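Local coordinates for protein phage related exonuclease (Haemophilus somnus 129PT, PDB 3K93) that probably acts as a trimeric phage-type exonuclease that degrades DNA with the help of bound metal ions, at residues Tyr6-Arg11 and Ala210-Tyr215; Leu159-Leu164 and Leu179-Pro184. All coordinates share one frame; numbering follows the deposited sequence.

Contact 1 (Tyr6-Arg11 and Ala210-Tyr215)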
ATOM      1  N   TYR A   6      25.863   8.414 -22.108  1.00 25.77           N
ATOM      2  CA  TYR A   6      24.974   7.764 -21.142  1.00 23.72           C
ATOM      3  C   TYR A   6      24.906   6.299 -21.505  1.00 23.07           C
ATOM      4  O   TYR A   6      24.628   5.939 -22.648  1.00 23.44           O
ATOM      5  CB  TYR A   6      23.590   8.363 -21.153  1.00 23.14           C
ATOM      6  CG  TYR A   6      23.530   9.794 -20.660  1.00 22.33           C
ATOM      7  CD1 TYR A   6      23.398  10.088 -19.315  1.00 20.48           C
ATOM      8  CD2 TYR A   6      23.589  10.859 -21.549  1.00 22.41           C
ATOM      9  CE1 TYR A   6      23.336  11.406 -18.872  1.00 18.87           C
ATOM     10  CE2 TYR A   6      23.513  12.171 -21.105  1.00 22.10           C
ATOM     11  CZ  TYR A   6      23.387  12.428 -19.766  1.00 20.34           C
ATOM     12  OH  TYR A   6      23.333  13.721 -19.330  1.00 21.90           O
ATOM     13  N   HIS A   7      25.168   5.446 -20.528  1.00 21.48           N
ATOM     14  CA  HIS A   7      25.148   4.022 -20.752  1.00 20.92           C
ATOM     15  C   HIS A   7      24.712   3.322 -19.461  1.00 18.82           C
ATOM     16  O   HIS A   7      25.257   3.589 -18.396  1.00 17.48           O
ATOM     17  CB  HIS A   7      26.524   3.521 -21.204  1.00 20.99           C
ATOM     18  CG  HIS A   7      26.507   2.090 -21.636  1.00 25.46           C
ATOM     19  ND1 HIS A   7      25.934   1.678 -22.830  1.00 28.90           N
ATOM     20  CD2 HIS A   7      26.945   0.964 -21.018  1.00 27.35           C
ATOM     21  CE1 HIS A   7      26.039   0.361 -22.931  1.00 29.15           C
ATOM     22  NE2 HIS A   7      26.654  -0.094 -21.848  1.00 29.24           N
ATOM     23  N   LEU A   8      23.708   2.468 -19.564  1.00 16.31           N
ATOM     24  CA  LEU A   8      23.195   1.792 -18.407  1.00 15.19           C
ATOM     25  C   LEU A   8      23.967   0.491 -18.136  1.00 14.29           C
ATOM     26  O   LEU A   8      24.090  -0.364 -19.007  1.00 12.46           O
ATOM     27  CB  LEU A   8      21.701   1.487 -18.578  1.00 13.92           C
ATOM     28  CG  LEU A   8      21.014   0.736 -17.452  1.00 13.95           C
ATOM     29  CD1 LEU A   8      21.062   1.546 -16.142  1.00 10.52           C
ATOM     30  CD2 LEU A   8      19.552   0.425 -17.809  1.00 11.10           C
ATOM     31  N   LYS A   9      24.465   0.384 -16.908  1.00 14.73           N
ATOM     32  CA  LYS A   9      24.825  -0.887 -16.286  1.00 14.55           C
ATOM     33  C   LYS A   9      23.995  -1.017 -15.007  1.00 14.10           C
ATOM     34  O   LYS A   9      23.929  -0.107 -14.237  1.00 14.69           O
ATOM     35  CB  LYS A   9      26.316  -0.957 -16.012  1.00 14.55           C
ATOM     36  CG  LYS A   9      27.096  -1.152 -17.293  1.00 14.90           C
ATOM     37  CD  LYS A   9      28.577  -1.254 -17.061  1.00 15.43           C
ATOM     38  CE  LYS A   9      29.339  -1.330 -18.385  1.00 14.94           C
ATOM     39  NZ  LYS A   9      30.770  -1.527 -18.131  1.00 15.90           N
ATOM     40  N   VAL A  10      23.300  -2.139 -14.836  1.00 14.00           N
ATOM     41  CA  VAL A  10      22.400  -2.314 -13.710  1.00 13.21           C
ATOM     42  C   VAL A  10      23.135  -2.883 -12.502  1.00 13.32           C
ATOM     43  O   VAL A  10      23.819  -3.896 -12.608  1.00 12.94           O
ATOM     44  CB  VAL A  10      21.172  -3.197 -14.092  1.00 13.37           C
ATOM     45  CG1 VAL A  10      20.277  -3.400 -12.866  1.00 11.97           C
ATOM     46  CG2 VAL A  10      20.372  -2.567 -15.216  1.00 10.76           C
ATOM     47  N   ARG A  11      23.021  -2.224 -11.349  1.00 13.86           N
ATOM     48  CA  ARG A  11      23.592  -2.780 -10.108  1.00 15.11           C
ATOM     49  C   ARG A  11      22.980  -4.150  -9.768  1.00 14.07           C
ATOM     50  O   ARG A  11      21.787  -4.384  -9.988  1.00 12.89           O
ATOM     51  CB  ARG A  11      23.360  -1.843  -8.927  1.00 16.57           C
ATOM     52  CG  ARG A  11      24.011  -0.436  -9.013  1.00 20.16           C
ATOM     53  CD  ARG A  11      24.009   0.295  -7.602  1.00 24.49           C
ATOM     54  NE  ARG A  11      22.755   0.990  -7.297  1.00 30.81           N
ATOM     55  CZ  ARG A  11      22.388   1.418  -6.072  1.00 32.13           C
ATOM     56  N   ALA A 210      17.490  -5.489 -22.841  1.00 12.45           N
ATOM     57  CA  ALA A 210      16.255  -4.815 -23.180  1.00 12.81           C
ATOM     58  C   ALA A 210      16.161  -3.486 -22.382  1.00 13.02           C
ATOM     59  O   ALA A 210      15.810  -2.433 -22.952  1.00 13.97           O
ATOM     60  CB  ALA A 210      15.057  -5.713 -22.890  1.00 12.18           C
ATOM     61  N   ALA A 211      16.527  -3.522 -21.101  1.00 12.66           N
ATOM     62  CA  ALA A 211      16.551  -2.304 -20.275  1.00 12.42           C
ATOM     63  C   ALA A 211      17.467  -1.223 -20.839  1.00 11.65           C
ATOM     64  O   ALA A 211      17.112  -0.058 -20.811  1.00 11.22           O
ATOM     65  CB  ALA A 211      16.928  -2.623 -18.780  1.00 11.07           C
ATOM     66  N   GLN A 212      18.632  -1.602 -21.354  1.00 11.95           N
ATOM     67  CA  GLN A 212      19.594  -0.629 -21.888  1.00 12.20           C
ATOM     68  C   GLN A 212      19.037   0.038 -23.161  1.00 12.56           C
ATOM     69  O   GLN A 212      19.251   1.244 -23.372  1.00 12.97           O
ATOM     70  CB  GLN A 212      20.933  -1.308 -22.228  1.00 12.21           C
ATOM     71  CG  GLN A 212      21.708  -1.845 -21.000  1.00 12.80           C
ATOM     72  CD  GLN A 212      22.900  -2.694 -21.387  1.00 14.54           C
ATOM     73  OE1 GLN A 212      22.871  -3.402 -22.402  1.00 15.92           O
ATOM     74  NE2 GLN A 212      23.975  -2.610 -20.604  1.00 15.72           N
ATOM     75  N   LYS A 213      18.334  -0.735 -23.999  1.00 11.94           N
ATOM     76  CA  LYS A 213      17.713  -0.162 -25.171  1.00 12.65           C
ATOM     77  C   LYS A 213      16.631   0.822 -24.776  1.00 12.09           C
ATOM     78  O   LYS A 213      16.569   1.893 -25.347  1.00 12.74           O
ATOM     79  CB  LYS A 213      17.158  -1.220 -26.119  1.00 13.24           C
ATOM     80  CG  LYS A 213      18.258  -2.045 -26.792  1.00 15.91           C
ATOM     81  CD  LYS A 213      17.694  -3.069 -27.821  1.00 20.50           C
ATOM     82  CE  LYS A 213      18.793  -4.073 -28.314  1.00 21.51           C
ATOM     83  NZ  LYS A 213      19.544  -3.532 -29.453  1.00 23.15           N
ATOM     84  N   TYR A 214      15.784   0.464 -23.818  1.00 11.25           N
ATOM     85  CA  TYR A 214      14.758   1.381 -23.336  1.00 11.52           C
ATOM     86  C   TYR A 214      15.387   2.646 -22.731  1.00 10.78           C
ATOM     87  O   TYR A 214      15.025   3.764 -23.072  1.00 10.10           O
ATOM     88  CB  TYR A 214      13.829   0.668 -22.320  1.00 11.56           C
ATOM     89  CG  TYR A 214      12.712   1.533 -21.818  1.00 12.02           C
ATOM     90  CD1 TYR A 214      11.743   2.030 -22.671  1.00 13.62           C
ATOM     91  CD2 TYR A 214      12.594   1.825 -20.469  1.00 13.69           C
ATOM     92  CE1 TYR A 214      10.720   2.858 -22.198  1.00 12.24           C
ATOM     93  CE2 TYR A 214      11.566   2.624 -19.987  1.00 13.84           C
ATOM     94  CZ  TYR A 214      10.660   3.144 -20.851  1.00 13.07           C
ATOM     95  OH  TYR A 214       9.677   3.913 -20.332  1.00 14.03           O
ATOM     96  N   TYR A 215      16.359   2.455 -21.857  1.00 10.40           N
ATOM     97  CA  TYR A 215      17.127   3.570 -21.286  1.00 10.33           C
ATOM     98  C   TYR A 215      17.652   4.525 -22.369  1.00 11.08           C
ATOM     99  O   TYR A 215      17.491   5.739 -22.247  1.00 11.01           O
ATOM    100  CB  TYR A 215      18.283   2.989 -20.432  1.00 10.39           C
ATOM    101  CG  TYR A 215      19.312   3.966 -19.853  1.00  9.06           C
ATOM    102  CD1 TYR A 215      20.401   4.385 -20.602  1.00  8.82           C
ATOM    103  CD2 TYR A 215      19.191   4.453 -18.544  1.00 10.43           C
ATOM    104  CE1 TYR A 215      21.357   5.286 -20.064  1.00 10.68           C
ATOM    105  CE2 TYR A 215      20.143   5.333 -17.994  1.00 10.87           C
ATOM    106  CZ  TYR A 215      21.233   5.725 -18.761  1.00  9.50           C
ATOM    107  OH  TYR A 215      22.171   6.563 -18.252  1.00  9.43           O
TER
HETATM  108  O   HOH W   1      25.200   6.880 -17.681  1.00 31.26           O

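Contact 2 (Leu159-Leu164 and Leu179-Pro184)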
ATOM      1  N   LEU A 159      20.435 -10.957  12.614  1.00 12.62           N
ATOM      2  CA  LEU A 159      19.746 -10.022  13.511  1.00 12.05           C
ATOM      3  C   LEU A 159      20.658  -9.661  14.661  1.00 12.23           C
ATOM      4  O   LEU A 159      20.994 -10.523  15.504  1.00 11.05           O
ATOM      5  CB  LEU A 159      18.450 -10.641  14.083  1.00 11.77           C
ATOM      6  CG  LEU A 159      17.677  -9.713  15.019  1.00 12.15           C
ATOM      7  CD1 LEU A 159      17.241  -8.410  14.301  1.00  8.53           C
ATOM      8  CD2 LEU A 159      16.456 -10.429  15.701  1.00  9.91           C
ATOM      9  N   PHE A 160      21.069  -8.395  14.691  1.00 11.99           N
ATOM     10  CA  PHE A 160      21.766  -7.840  15.817  1.00 12.51           C
ATOM     11  C   PHE A 160      20.844  -6.803  16.435  1.00 12.01           C
ATOM     12  O   PHE A 160      19.939  -6.300  15.763  1.00 11.68           O
ATOM     13  CB  PHE A 160      23.043  -7.098  15.351  1.00 13.06           C
ATOM     14  CG  PHE A 160      24.076  -7.981  14.695  1.00 14.35           C
ATOM     15  CD1 PHE A 160      24.830  -8.863  15.450  1.00 15.25           C
ATOM     16  CD2 PHE A 160      24.319  -7.903  13.336  1.00 17.61           C
ATOM     17  CE1 PHE A 160      25.779  -9.675  14.869  1.00 15.55           C
ATOM     18  CE2 PHE A 160      25.309  -8.729  12.741  1.00 18.01           C
ATOM     19  CZ  PHE A 160      26.029  -9.611  13.520  1.00 15.59           C
ATOM     20  N   PRO A 161      21.118  -6.412  17.669  1.00 11.71           N
ATOM     21  CA  PRO A 161      20.404  -5.262  18.232  1.00 12.44           C
ATOM     22  C   PRO A 161      20.607  -4.019  17.405  1.00 13.60           C
ATOM     23  O   PRO A 161      21.688  -3.834  16.836  1.00 14.44           O
ATOM     24  CB  PRO A 161      21.055  -5.061  19.606  1.00 11.73           C
ATOM     25  CG  PRO A 161      21.854  -6.226  19.855  1.00 12.31           C
ATOM     26  CD  PRO A 161      22.137  -6.933  18.585  1.00 11.58           C
ATOM     27  N   THR A 162      19.588  -3.161  17.337  1.00 14.49           N
ATOM     28  CA  THR A 162      19.681  -1.937  16.579  1.00 14.96           C
ATOM     29  C   THR A 162      20.546  -0.949  17.356  1.00 15.75           C
ATOM     30  O   THR A 162      20.306  -0.736  18.519  1.00 15.91           O
ATOM     31  CB  THR A 162      18.264  -1.366  16.299  1.00 15.58           C
ATOM     32  OG1 THR A 162      17.545  -2.302  15.488  1.00 14.13           O
ATOM     33  CG2 THR A 162      18.315  -0.023  15.557  1.00 14.52           C
ATOM     34  N   PRO A 163      21.574  -0.364  16.717  1.00 16.51           N
ATOM     35  CA  PRO A 163      22.411   0.650  17.390  1.00 17.30           C
ATOM     36  C   PRO A 163      21.561   1.819  17.870  1.00 18.11           C
ATOM     37  O   PRO A 163      20.668   2.257  17.147  1.00 17.75           O
ATOM     38  CB  PRO A 163      23.359   1.132  16.286  1.00 17.85           C
ATOM     39  CG  PRO A 163      23.283   0.141  15.195  1.00 16.97           C
ATOM     40  CD  PRO A 163      22.044  -0.665  15.356  1.00 16.79           C
ATOM     41  N   LEU A 164      21.833   2.305  19.070  1.00 19.43           N
ATOM     42  CA  LEU A 164      21.035   3.367  19.694  1.00 20.80           C
ATOM     43  C   LEU A 164      20.807   4.579  18.819  1.00 22.04           C
ATOM     44  O   LEU A 164      19.717   5.114  18.783  1.00 22.38           O
ATOM     45  CB  LEU A 164      21.660   3.819  21.000  1.00 20.62           C
ATOM     46  CG  LEU A 164      21.265   3.005  22.228  1.00 21.53           C
ATOM     47  CD1 LEU A 164      22.219   3.282  23.425  1.00 19.25           C
ATOM     48  CD2 LEU A 164      19.786   3.287  22.610  1.00 21.83           C
ATOM     49  N   LEU A 179      14.965  -7.345  23.664  1.00 13.42           N
ATOM     50  CA  LEU A 179      14.448  -8.635  23.213  1.00 13.19           C
ATOM     51  C   LEU A 179      15.421  -9.386  22.314  1.00 12.60           C
ATOM     52  O   LEU A 179      15.402 -10.594  22.306  1.00 12.19           O
ATOM     53  CB  LEU A 179      13.143  -8.458  22.450  1.00 13.33           C
ATOM     54  CG  LEU A 179      11.916  -8.012  23.225  1.00 14.41           C
ATOM     55  CD1 LEU A 179      10.737  -7.955  22.213  1.00 13.27           C
ATOM     56  CD2 LEU A 179      11.640  -8.934  24.461  1.00 13.46           C
ATOM     57  N   VAL A 180      16.264  -8.668  21.564  1.00 12.54           N
ATOM     58  CA  VAL A 180      17.188  -9.288  20.636  1.00 11.89           C
ATOM     59  C   VAL A 180      18.393  -9.907  21.383  1.00 11.94           C
ATOM     60  O   VAL A 180      18.827 -11.019  21.090  1.00  9.74           O
ATOM     61  CB  VAL A 180      17.677  -8.288  19.575  1.00 12.87           C
ATOM     62  CG1 VAL A 180      18.739  -8.937  18.640  1.00 10.89           C
ATOM     63  CG2 VAL A 180      16.476  -7.693  18.768  1.00 11.62           C
ATOM     64  N   GLU A 181      18.886  -9.184  22.365  1.00 12.40           N
ATOM     65  CA  GLU A 181      19.987  -9.631  23.206  1.00 13.29           C
ATOM     66  C   GLU A 181      19.656 -10.860  24.058  1.00 13.81           C
ATOM     67  O   GLU A 181      20.557 -11.530  24.504  1.00 14.55           O
ATOM     68  CB  GLU A 181      20.418  -8.503  24.129  1.00 12.98           C
ATOM     69  CG  GLU A 181      21.168  -7.443  23.405  1.00 15.71           C
ATOM     70  CD  GLU A 181      21.592  -6.276  24.295  1.00 19.44           C
ATOM     71  OE1 GLU A 181      21.115  -6.186  25.446  1.00 20.84           O
ATOM     72  OE2 GLU A 181      22.387  -5.436  23.809  1.00 25.20           O
ATOM     73  N   GLN A 182      18.380 -11.134  24.290  1.00 13.65           N
ATOM     74  CA  GLN A 182      17.969 -12.366  24.940  1.00 14.63           C
ATOM     75  C   GLN A 182      18.061 -13.597  24.080  1.00 12.54           C
ATOM     76  O   GLN A 182      17.964 -14.666  24.603  1.00 12.83           O
ATOM     77  CB  GLN A 182      16.521 -12.264  25.346  1.00 15.47           C
ATOM     78  CG  GLN A 182      16.321 -11.285  26.437  1.00 22.04           C
ATOM     79  CD  GLN A 182      15.205 -11.724  27.282  1.00 27.13           C
ATOM     80  OE1 GLN A 182      15.419 -12.238  28.375  1.00 28.89           O
ATOM     81  NE2 GLN A 182      13.987 -11.657  26.726  1.00 30.61           N
ATOM     82  N   ILE A 183      18.192 -13.454  22.767  1.00 11.56           N
ATOM     83  CA  ILE A 183      18.126 -14.599  21.881  1.00 10.53           C
ATOM     84  C   ILE A 183      19.560 -14.997  21.620  1.00 11.32           C
ATOM     85  O   ILE A 183      20.349 -14.165  21.243  1.00 10.89           O
ATOM     86  CB  ILE A 183      17.446 -14.256  20.535  1.00 10.24           C
ATOM     87  CG1 ILE A 183      16.064 -13.624  20.741  1.00  9.15           C
ATOM     88  CG2 ILE A 183      17.347 -15.467  19.634  1.00  8.69           C
ATOM     89  CD1 ILE A 183      15.454 -13.091  19.385  1.00  7.02           C
ATOM     90  N   PRO A 184      19.916 -16.268  21.838  1.00 11.79           N
ATOM     91  CA  PRO A 184      21.251 -16.711  21.460  1.00 12.33           C
ATOM     92  C   PRO A 184      21.653 -16.312  20.022  1.00 12.81           C
ATOM     93  O   PRO A 184      20.854 -16.440  19.063  1.00 13.01           O
ATOM     94  CB  PRO A 184      21.151 -18.221  21.568  1.00 12.15           C
ATOM     95  CG  PRO A 184      20.157 -18.450  22.602  1.00 12.37           C
ATOM     96  CD  PRO A 184      19.126 -17.362  22.407  1.00 12.46           C
TER

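Contact 1 (Tyr6-Arg11 and Ala210-Tyr215)
Leu8 sets its CB over the centre of one face of the Tyr215 ring, packing the extended loop that leads into strand 10-11 against the C-terminal helix 198-221 and bringing the two end regions of the chain together. The Leu8 CB hydrogens face the ring in a CH-pi contact: CB stands 3.7 Å from the centroid of the Tyr215 ring, only 14° off its normal. CG of Leu8 is anti to the backbone N. Beyond it, Leu8 CD2 meets Tyr215 CB at 3.9 Å and Ala211 CB at 4.1 Å. Tyr6 crosses Tyr215 at about a right angle, and its CB lies 3.7 Å from Tyr215 OH, while its own ring leads away from the helix. The hydroxyl of Tyr215 has two partners, Asp48 of helix 35-50 and a water that donates to Tyr215 OH over 3.1 Å and accepts from the backbone N of His7; the ring is thus tied at its tip as well as packed on its face. One turn earlier on the helix, Gln212 reaches out with its chain extended beyond CG, bringing the amide to the backbone of Leu8. NE2 also bonds to the carbonyl of Glu93, bridging the segment to the chain just before strand 95-97, which pairs with strand 10-11. Gln212 NE2 donates to Leu8 O over 2.8 Å, approaching at a C=O...N angle of 167°, with the oxygen tilted 18° out of the Gln212 amide plane.

Contact 2 (Leu159-Leu164 and Leu179-Pro184)
Leu159, Phe160 and Pro161 run in an extended conformation past the weakly bonded C-terminal part of helix 173-181, with the CA atoms of Pro161 and Val180 5.7 Å apart and no hydrogen bond between the two segments. Val180 carries the contact with its two methyl groups. CG1, anti to the backbone N (chi1 176°), lies against the Phe160-Pro161 peptide: Val180 CG1 is 3.6 Å from Pro161 N and 3.9 Å from Pro161 CD, and touches CG of Leu159 at 3.9 Å. Val180 CG2 meets the tip of Leu159, 4.1 Å from Leu159 CD2, and the two branched side chains pass each other at a slant. On the more exposed side Glu181 crosses the Pro161 ring at about a right angle; here the aliphatic part of the acid does the packing, Glu181 CG against Pro161 CG at 3.8 Å. Further on, Ile183 N bonds to Val180 O at 3.0 Å. This is apolar packing of the loop that follows strand 152-158 against the helix to which that loop leads. Arg188 ties the two segments together from outside, bonding to the carbonyls of both Leu159 and Ile183 just ahead of strand 189-195, while Phe160 turns the other way onto helix 68-79 and Ile183 packs on Phe50 of the third subunit.

Overall arrangement
Contacts 1 and 2 lie on opposite sides of the chain's centre, with their own centres 40 Å apart and their nearest atoms about 21 Å apart, so neither touches the other. Contact 1 joins the two end regions of the chain; contact 2 joins segments 15 residues apart at their closest ends, within the span that separates those of contact 1. The sodium ion, bound by Asp100, Asp111 and Thr112, belongs to neither: the Phe160 side chain of contact 2 is about 11 Å from it. Both contacts lie next to other subunits, since Tyr214 bonds to Asp126 of the second subunit and Leu179 packs on Phe50 of the third.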